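PDB 2AAN: auracyanin-A from Chloroflexus aurantiacus, which binds a single copper ion as a blue copper protein of the cupredoxin fold and probably accepts electrons from the membrane-bound alternative complex III. Local coordinates for residues V19-D33 and T46-W60. Sequence-based numbering, arbitrary orientation.
Sequences VTIEIGSKGEELAFD and TIRFKNNSAVQQHNW. With CU (copper (II) ion), chain B.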
loop_
_atom_site.group_PDB
_atom_site.type_symbol
_atom_site.label_atom_id
_atom_site.label_comp_id
_atom_site.label_asym_id
_atom_site.label_seq_id
_atom_site.Cartn_x
_atom_site.Cartn_y
_atom_site.Cartn_z
ATOM N N VAL A 19 -9.571 -10.479 9.802
ATOM C CA VAL A 19 -10.329 -10.191 8.596
ATOM C C VAL A 19 -9.426 -10.023 7.392
ATOM O O VAL A 19 -8.228 -9.711 7.505
ATOM C CB VAL A 19 -11.144 -8.909 8.725
ATOM C CG1 VAL A 19 -12.196 -9.064 9.796
ATOM C CG2 VAL A 19 -10.216 -7.662 8.956
ATOM N N THR A 20 -9.989 -10.288 6.233
ATOM C CA THR A 20 -9.326 -9.966 5.006
ATOM C C THR A 20 -10.031 -8.730 4.466
ATOM O O THR A 20 -11.246 -8.628 4.501
ATOM C CB THR A 20 -9.394 -11.095 3.970
ATOM O OG1 THR A 20 -8.624 -12.213 4.423
ATOM C CG2 THR A 20 -8.841 -10.635 2.626
ATOM N N ILE A 21 -9.257 -7.794 3.968
ATOM C CA ILE A 21 -9.806 -6.667 3.237
ATOM C C ILE A 21 -9.345 -6.807 1.788
ATOM O O ILE A 21 -8.145 -6.907 1.503
ATOM C CB ILE A 21 -9.353 -5.339 3.807
ATOM C CG1 ILE A 21 -9.936 -5.142 5.196
ATOM C CG2 ILE A 21 -9.792 -4.207 2.881
ATOM C CD1 ILE A 21 -9.295 -4.004 5.921
ATOM N N GLU A 22 -10.315 -6.845 0.877
ATOM C CA GLU A 22 -10.030 -6.955 -0.550
ATOM C C GLU A 22 -9.796 -5.561 -1.089
ATOM O O GLU A 22 -10.547 -4.654 -0.801
ATOM C CB GLU A 22 -11.208 -7.541 -1.308
ATOM C CG GLU A 22 -11.891 -8.693 -0.656
ATOM C CD GLU A 22 -11.206 -9.983 -0.908
ATOM O OE1 GLU A 22 -11.691 -10.990 -0.353
ATOM O OE2 GLU A 22 -10.205 -10.014 -1.657
ATOM N N ILE A 23 -8.755 -5.387 -1.878
ATOM C CA ILE A 23 -8.563 -4.108 -2.553
ATOM C C ILE A 23 -7.857 -4.383 -3.836
ATOM O O ILE A 23 -7.180 -5.396 -3.964
ATOM C CB ILE A 23 -7.795 -3.085 -1.663
ATOM C CG1 ILE A 23 -7.731 -1.711 -2.315
ATOM C CG2 ILE A 23 -6.409 -3.620 -1.277
ATOM C CD1 ILE A 23 -7.245 -0.632 -1.387
ATOM N N GLY A 24 -8.024 -3.496 -4.810
ATOM C CA GLY A 24 -7.357 -3.717 -6.073
ATOM C C GLY A 24 -7.011 -2.410 -6.725
ATOM O O GLY A 24 -7.232 -1.356 -6.168
ATOM N N SER A 25 -6.434 -2.497 -7.905
ATOM C CA SER A 25 -6.277 -1.331 -8.741
ATOM C C SER A 25 -7.657 -1.036 -9.361
ATOM O O SER A 25 -8.466 -1.922 -9.594
ATOM C CB SER A 25 -5.229 -1.555 -9.796
ATOM O OG SER A 25 -5.667 -2.453 -10.796
ATOM N N LYS A 26 -7.899 0.222 -9.657
ATOM C CA LYS A 26 -9.120 0.607 -10.359
ATOM C C LYS A 26 -8.831 0.347 -11.830
ATOM O O LYS A 26 -8.455 1.235 -12.576
ATOM C CB LYS A 26 -9.439 2.050 -10.071
ATOM C CG LYS A 26 -10.799 2.475 -10.618
ATOM C CD LYS A 26 -10.940 3.968 -10.681
ATOM C CE LYS A 26 -12.118 4.372 -11.565
ATOM N NZ LYS A 26 -13.370 3.883 -10.952
ATOM N N GLY A 27 -8.941 -0.916 -12.226
ATOM C CA GLY A 27 -8.652 -1.321 -13.619
ATOM C C GLY A 27 -7.262 -0.897 -14.051
ATOM O O GLY A 27 -6.270 -1.226 -13.399
ATOM N N GLU A 28 -7.199 -0.145 -15.136
ATOM C CA GLU A 28 -5.945 0.312 -15.696
ATOM C C GLU A 28 -5.484 1.663 -15.133
ATOM O O GLU A 28 -4.418 2.146 -15.486
ATOM C CB GLU A 28 -6.063 0.404 -17.213
ATOM C CG GLU A 28 -6.360 -0.911 -17.864
ATOM C CD GLU A 28 -5.260 -1.922 -17.696
ATOM O OE1 GLU A 28 -5.575 -3.127 -17.842
ATOM O OE2 GLU A 28 -4.091 -1.529 -17.405
ATOM N N GLU A 29 -6.265 2.242 -14.224
ATOM C CA GLU A 29 -5.980 3.568 -13.691
ATOM C C GLU A 29 -4.909 3.503 -12.598
ATOM O O GLU A 29 -4.702 2.469 -11.986
ATOM C CB GLU A 29 -7.238 4.169 -13.065
ATOM C CG GLU A 29 -8.354 4.423 -14.054
ATOM C CD GLU A 29 -7.969 5.458 -15.096
ATOM O OE1 GLU A 29 -7.230 6.422 -14.760
ATOM O OE2 GLU A 29 -8.408 5.312 -16.254
ATOM N N LEU A 30 -4.317 4.660 -12.324
ATOM C CA LEU A 30 -3.353 4.840 -11.272
ATOM C C LEU A 30 -4.142 5.211 -9.997
ATOM O O LEU A 30 -4.121 6.339 -9.535
ATOM C CB LEU A 30 -2.345 5.914 -11.656
ATOM C CG LEU A 30 -1.161 5.455 -12.516
ATOM C CD1 LEU A 30 -1.374 4.298 -13.473
ATOM C CD2 LEU A 30 -0.483 6.551 -13.165
ATOM N N ALA A 31 -4.824 4.215 -9.447
ATOM C CA ALA A 31 -5.775 4.404 -8.355
ATOM C C ALA A 31 -6.032 3.053 -7.776
ATOM O O ALA A 31 -6.069 2.051 -8.517
ATOM C CB ALA A 31 -7.098 4.974 -8.870
ATOM N N PHE A 32 -6.234 3.034 -6.468
ATOM C CA PHE A 32 -6.841 1.897 -5.798
ATOM C C PHE A 32 -8.336 1.982 -6.014
ATOM O O PHE A 32 -8.915 3.076 -6.093
ATOM C CB PHE A 32 -6.517 1.890 -4.308
ATOM C CG PHE A 32 -5.052 1.708 -3.990
ATOM C CD1 PHE A 32 -4.286 2.773 -3.572
ATOM C CD2 PHE A 32 -4.483 0.450 -4.041
ATOM C CE1 PHE A 32 -2.936 2.590 -3.241
ATOM C CE2 PHE A 32 -3.152 0.256 -3.752
ATOM C CZ PHE A 32 -2.365 1.338 -3.367
ATOM N N ASP A 33 -8.976 0.833 -6.058
ATOM C CA ASP A 33 -10.442 0.780 -6.169
ATOM C C ASP A 33 -11.213 1.049 -4.894
ATOM O O ASP A 33 -12.411 1.050 -4.916
ATOM C CB ASP A 33 -10.932 -0.512 -6.822
ATOM C CG ASP A 33 -10.713 -1.786 -6.008
ATOM O OD1 ASP A 33 -10.298 -1.801 -4.840
ATOM O OD2 ASP A 33 -11.030 -2.838 -6.600
ATOM N N THR A 46 -5.554 -8.926 6.907
ATOM C CA THR A 46 -4.914 -9.412 5.704
ATOM C C THR A 46 -5.440 -8.531 4.555
ATOM O O THR A 46 -6.631 -8.488 4.289
ATOM C CB THR A 46 -5.185 -10.923 5.437
ATOM O OG1 THR A 46 -4.675 -11.723 6.532
ATOM C CG2 THR A 46 -4.500 -11.358 4.121
ATOM N N ILE A 47 -4.547 -7.789 3.930
ATOM C CA ILE A 47 -4.860 -7.089 2.683
ATOM C C ILE A 47 -4.577 -8.031 1.522
ATOM O O ILE A 47 -3.483 -8.582 1.399
ATOM C CB ILE A 47 -4.030 -5.779 2.545
ATOM C CG1 ILE A 47 -4.389 -4.791 3.665
ATOM C CG2 ILE A 47 -4.208 -5.193 1.142
ATOM C CD1 ILE A 47 -5.672 -4.096 3.487
ATOM N N ARG A 48 -5.610 -8.295 0.757
ATOM C CA ARG A 48 -5.508 -9.071 -0.446
ATOM C C ARG A 48 -5.658 -8.094 -1.609
ATOM O O ARG A 48 -6.742 -7.623 -1.917
ATOM C CB ARG A 48 -6.588 -10.142 -0.458
ATOM C CG ARG A 48 -6.518 -11.097 -1.648
ATOM C CD ARG A 48 -7.539 -12.229 -1.511
ATOM N NE ARG A 48 -7.643 -13.012 -2.739
ATOM C CZ ARG A 48 -6.813 -13.995 -3.098
ATOM N NH1 ARG A 48 -5.788 -14.361 -2.319
ATOM N NH2 ARG A 48 -7.010 -14.626 -4.255
ATOM N N PHE A 49 -4.532 -7.766 -2.221
ATOM C CA PHE A 49 -4.457 -6.755 -3.242
ATOM C C PHE A 49 -4.432 -7.412 -4.588
ATOM O O PHE A 49 -3.552 -8.195 -4.888
ATOM C CB PHE A 49 -3.206 -5.930 -3.022
ATOM C CG PHE A 49 -2.968 -4.889 -4.056
ATOM C CD1 PHE A 49 -3.940 -3.993 -4.405
ATOM C CD2 PHE A 49 -1.730 -4.798 -4.685
ATOM C CE1 PHE A 49 -3.709 -2.989 -5.334
ATOM C CE2 PHE A 49 -1.499 -3.814 -5.637
ATOM C CZ PHE A 49 -2.527 -2.912 -5.977
ATOM N N LYS A 50 -5.445 -7.101 -5.369
ATOM C CA LYS A 50 -5.618 -7.679 -6.672
ATOM C C LYS A 50 -5.240 -6.641 -7.716
ATOM O O LYS A 50 -5.857 -5.561 -7.823
ATOM C CB LYS A 50 -7.065 -8.092 -6.871
ATOM C CG LYS A 50 -7.318 -8.862 -8.160
ATOM C CD LYS A 50 -8.821 -9.162 -8.284
ATOM C CE LYS A 50 -9.130 -10.133 -9.435
ATOM N NZ LYS A 50 -8.311 -9.867 -10.655
ATOM N N ASN A 51 -4.213 -6.958 -8.485
ATOM C CA ASN A 51 -3.855 -6.116 -9.615
ATOM C C ASN A 51 -4.796 -6.385 -10.762
ATOM O O ASN A 51 -4.731 -7.428 -11.394
ATOM C CB ASN A 51 -2.396 -6.362 -10.049
ATOM C CG ASN A 51 -1.909 -5.317 -11.000
ATOM O OD1 ASN A 51 -2.701 -4.490 -11.471
ATOM N ND2 ASN A 51 -0.614 -5.303 -11.268
ATOM N N ASN A 52 -5.661 -5.428 -11.057
ATOM C CA ASN A 52 -6.632 -5.563 -12.145
ATOM C C ASN A 52 -6.128 -5.039 -13.481
ATOM O O ASN A 52 -6.896 -4.890 -14.420
ATOM C CB ASN A 52 -7.921 -4.839 -11.743
ATOM C CG ASN A 52 -8.624 -5.544 -10.613
ATOM O OD1 ASN A 52 -8.925 -6.723 -10.733
ATOM N ND2 ASN A 52 -8.885 -4.841 -9.507
ATOM N N SER A 53 -4.848 -4.715 -13.550
ATOM C CA SER A 53 -4.221 -4.345 -14.819
ATOM C C SER A 53 -3.313 -5.487 -15.261
ATOM O O SER A 53 -2.687 -6.166 -14.431
ATOM C CB SER A 53 -3.374 -3.082 -14.671
ATOM O OG SER A 53 -2.613 -2.812 -15.849
ATOM N N ALA A 54 -3.226 -5.654 -16.572
ATOM C CA ALA A 54 -2.368 -6.647 -17.189
ATOM C C ALA A 54 -0.992 -6.043 -17.438
ATOM O O ALA A 54 -0.054 -6.755 -17.715
ATOM C CB ALA A 54 -2.988 -7.091 -18.509
ATOM N N VAL A 55 -0.865 -4.716 -17.304
ATOM C CA VAL A 55 0.324 -4.006 -17.807
ATOM C C VAL A 55 0.970 -3.020 -16.815
ATOM O O VAL A 55 1.856 -2.238 -17.171
ATOM C CB VAL A 55 -0.042 -3.276 -19.119
ATOM C CG1 VAL A 55 -0.562 -4.283 -20.158
ATOM C CG2 VAL A 55 -1.087 -2.178 -18.884
ATOM N N GLN A 56 0.550 -3.080 -15.563
ATOM C CA GLN A 56 1.108 -2.237 -14.550
ATOM C C GLN A 56 1.586 -3.201 -13.509
ATOM O O GLN A 56 1.047 -4.322 -13.414
ATOM C CB GLN A 56 0.033 -1.349 -13.996
ATOM C CG GLN A 56 -0.491 -0.360 -14.975
ATOM C CD GLN A 56 0.439 0.815 -15.168
ATOM O OE1 GLN A 56 1.456 0.958 -14.469
ATOM N NE2 GLN A 56 0.058 1.702 -16.063
ATOM N N GLN A 57 2.627 -2.784 -12.795
ATOM C CA GLN A 57 2.933 -3.336 -11.483
ATOM C C GLN A 57 2.373 -2.368 -10.469
ATOM O O GLN A 57 2.304 -1.195 -10.733
ATOM C CB GLN A 57 4.451 -3.577 -11.261
ATOM C CG GLN A 57 5.337 -2.539 -11.854
ATOM C CD GLN A 57 6.788 -2.766 -11.618
ATOM O OE1 GLN A 57 7.192 -3.679 -10.902
ATOM N NE2 GLN A 57 7.600 -1.909 -12.219
ATOM N N HIS A 58 1.981 -2.881 -9.314
ATOM C CA HIS A 58 1.525 -2.063 -8.201
ATOM C C HIS A 58 1.949 -2.711 -6.888
ATOM O O HIS A 58 2.067 -3.935 -6.787
ATOM C CB HIS A 58 0.005 -2.004 -8.149
ATOM C CG HIS A 58 -0.646 -1.299 -9.304
ATOM N ND1 HIS A 58 -0.516 0.054 -9.527
ATOM C CD2 HIS A 58 -1.443 -1.770 -10.298
ATOM C CE1 HIS A 58 -1.205 0.389 -10.607
ATOM N NE2 HIS A 58 -1.803 -0.698 -11.079
ATOM N N ASN A 59 1.983 -1.889 -5.855
ATOM C CA ASN A 59 2.013 -2.408 -4.495
ATOM C C ASN A 59 1.070 -1.623 -3.595
ATOM O O ASN A 59 0.400 -0.684 -4.042
ATOM C CB ASN A 59 3.454 -2.501 -3.949
ATOM C CG ASN A 59 4.195 -1.183 -3.952
ATOM O OD1 ASN A 59 3.582 -0.146 -3.933
ATOM N ND2 ASN A 59 5.540 -1.226 -3.973
ATOM N N TRP A 60 0.975 -2.071 -2.353
ATOM C CA TRP A 60 0.130 -1.436 -1.311
ATOM C C TRP A 60 1.010 -1.338 -0.104
ATOM O O TRP A 60 1.366 -2.361 0.456
ATOM C CB TRP A 60 -1.091 -2.288 -0.993
ATOM C CG TRP A 60 -2.040 -1.692 0.005
ATOM C CD1 TRP A 60 -3.156 -0.990 -0.273
ATOM C CD2 TRP A 60 -1.998 -1.838 1.431
ATOM N NE1 TRP A 60 -3.781 -0.591 0.898
ATOM C CE2 TRP A 60 -3.104 -1.126 1.958
ATOM C CE3 TRP A 60 -1.119 -2.451 2.314
ATOM C CZ2 TRP A 60 -3.344 -1.013 3.325
ATOM C CZ3 TRP A 60 -1.361 -2.340 3.674
ATOM C CH2 TRP A 60 -2.477 -1.652 4.166
HETATM CU CU CU B . 0.785 1.365 -8.613
HETATM O O HOH W 1 -6.460 -11.886 8.566
HETATM O O HOH W 2 -8.794 -8.452 -3.692
HETATM O O HOH W 3 -3.954 0.052 -12.791
HETATM O O HOH W 4 -2.604 0.968 -17.122
HETATM O O HOH W 5 -10.534 -5.484 -7.318
#
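Strands 19-24 and 46-50 run parallel, their axes 4.5 Å apart at closest approach, joined by backbone hydrogen bonds from T46 N to V19 O at one end to S25 N to K50 O at the other. Beyond them polar side chains carry the pairing into the loops. N52 uses its amide and its backbone: ND2 gives a nearly straight bond to a lone pair of S25 O (3.0 Å, 167°), and N52 N donates to S25 OG. That hydroxyl, set between the backbone N and the carbonyl carbon of S25 (chi1 72°), passes its own proton to G27 O. An alanine in place of N52 would probably leave S25 O without this side-chain donor and K50 NZ and a water shared with D33 OD2 without their amide partner. Farther on, S53 OG donates to E28 OE2 (2.5 Å) on its syn side but tilted out of the carboxylate plane and takes V55 N in an ST turn, while N51 OD1 receives S53 N in an Asx turn. H58 binds copper through ND1 (2.1 Å); its NE2 donates to a water held by G27 O and E29 O, a link that, with the copper bond, is likely to hold the ring's rotation. Apolar contacts fill the face carrying I21, I23, I47 and F49. I23 CG2 meets I47 CG2 at 3.6 Å, and the latter lies over a face of the W60 ring. The five-membered ring of W60 turns its edge to the face of F32 in an offset edge-to-face pair (planes at 76°), and F32 CE2 also touches F49 CE1. On the face carrying T20, E22 and R48, the last two lie alongside, their charges only near, with E22 OE2 3.5 Å from R48 CD. C123, H128 and M132 complete the copper site; strand 106-112 flanks 46-50 on the side away from 19-24, and L37 of strand 36-39, in the second sheet, packs against I21 and I47.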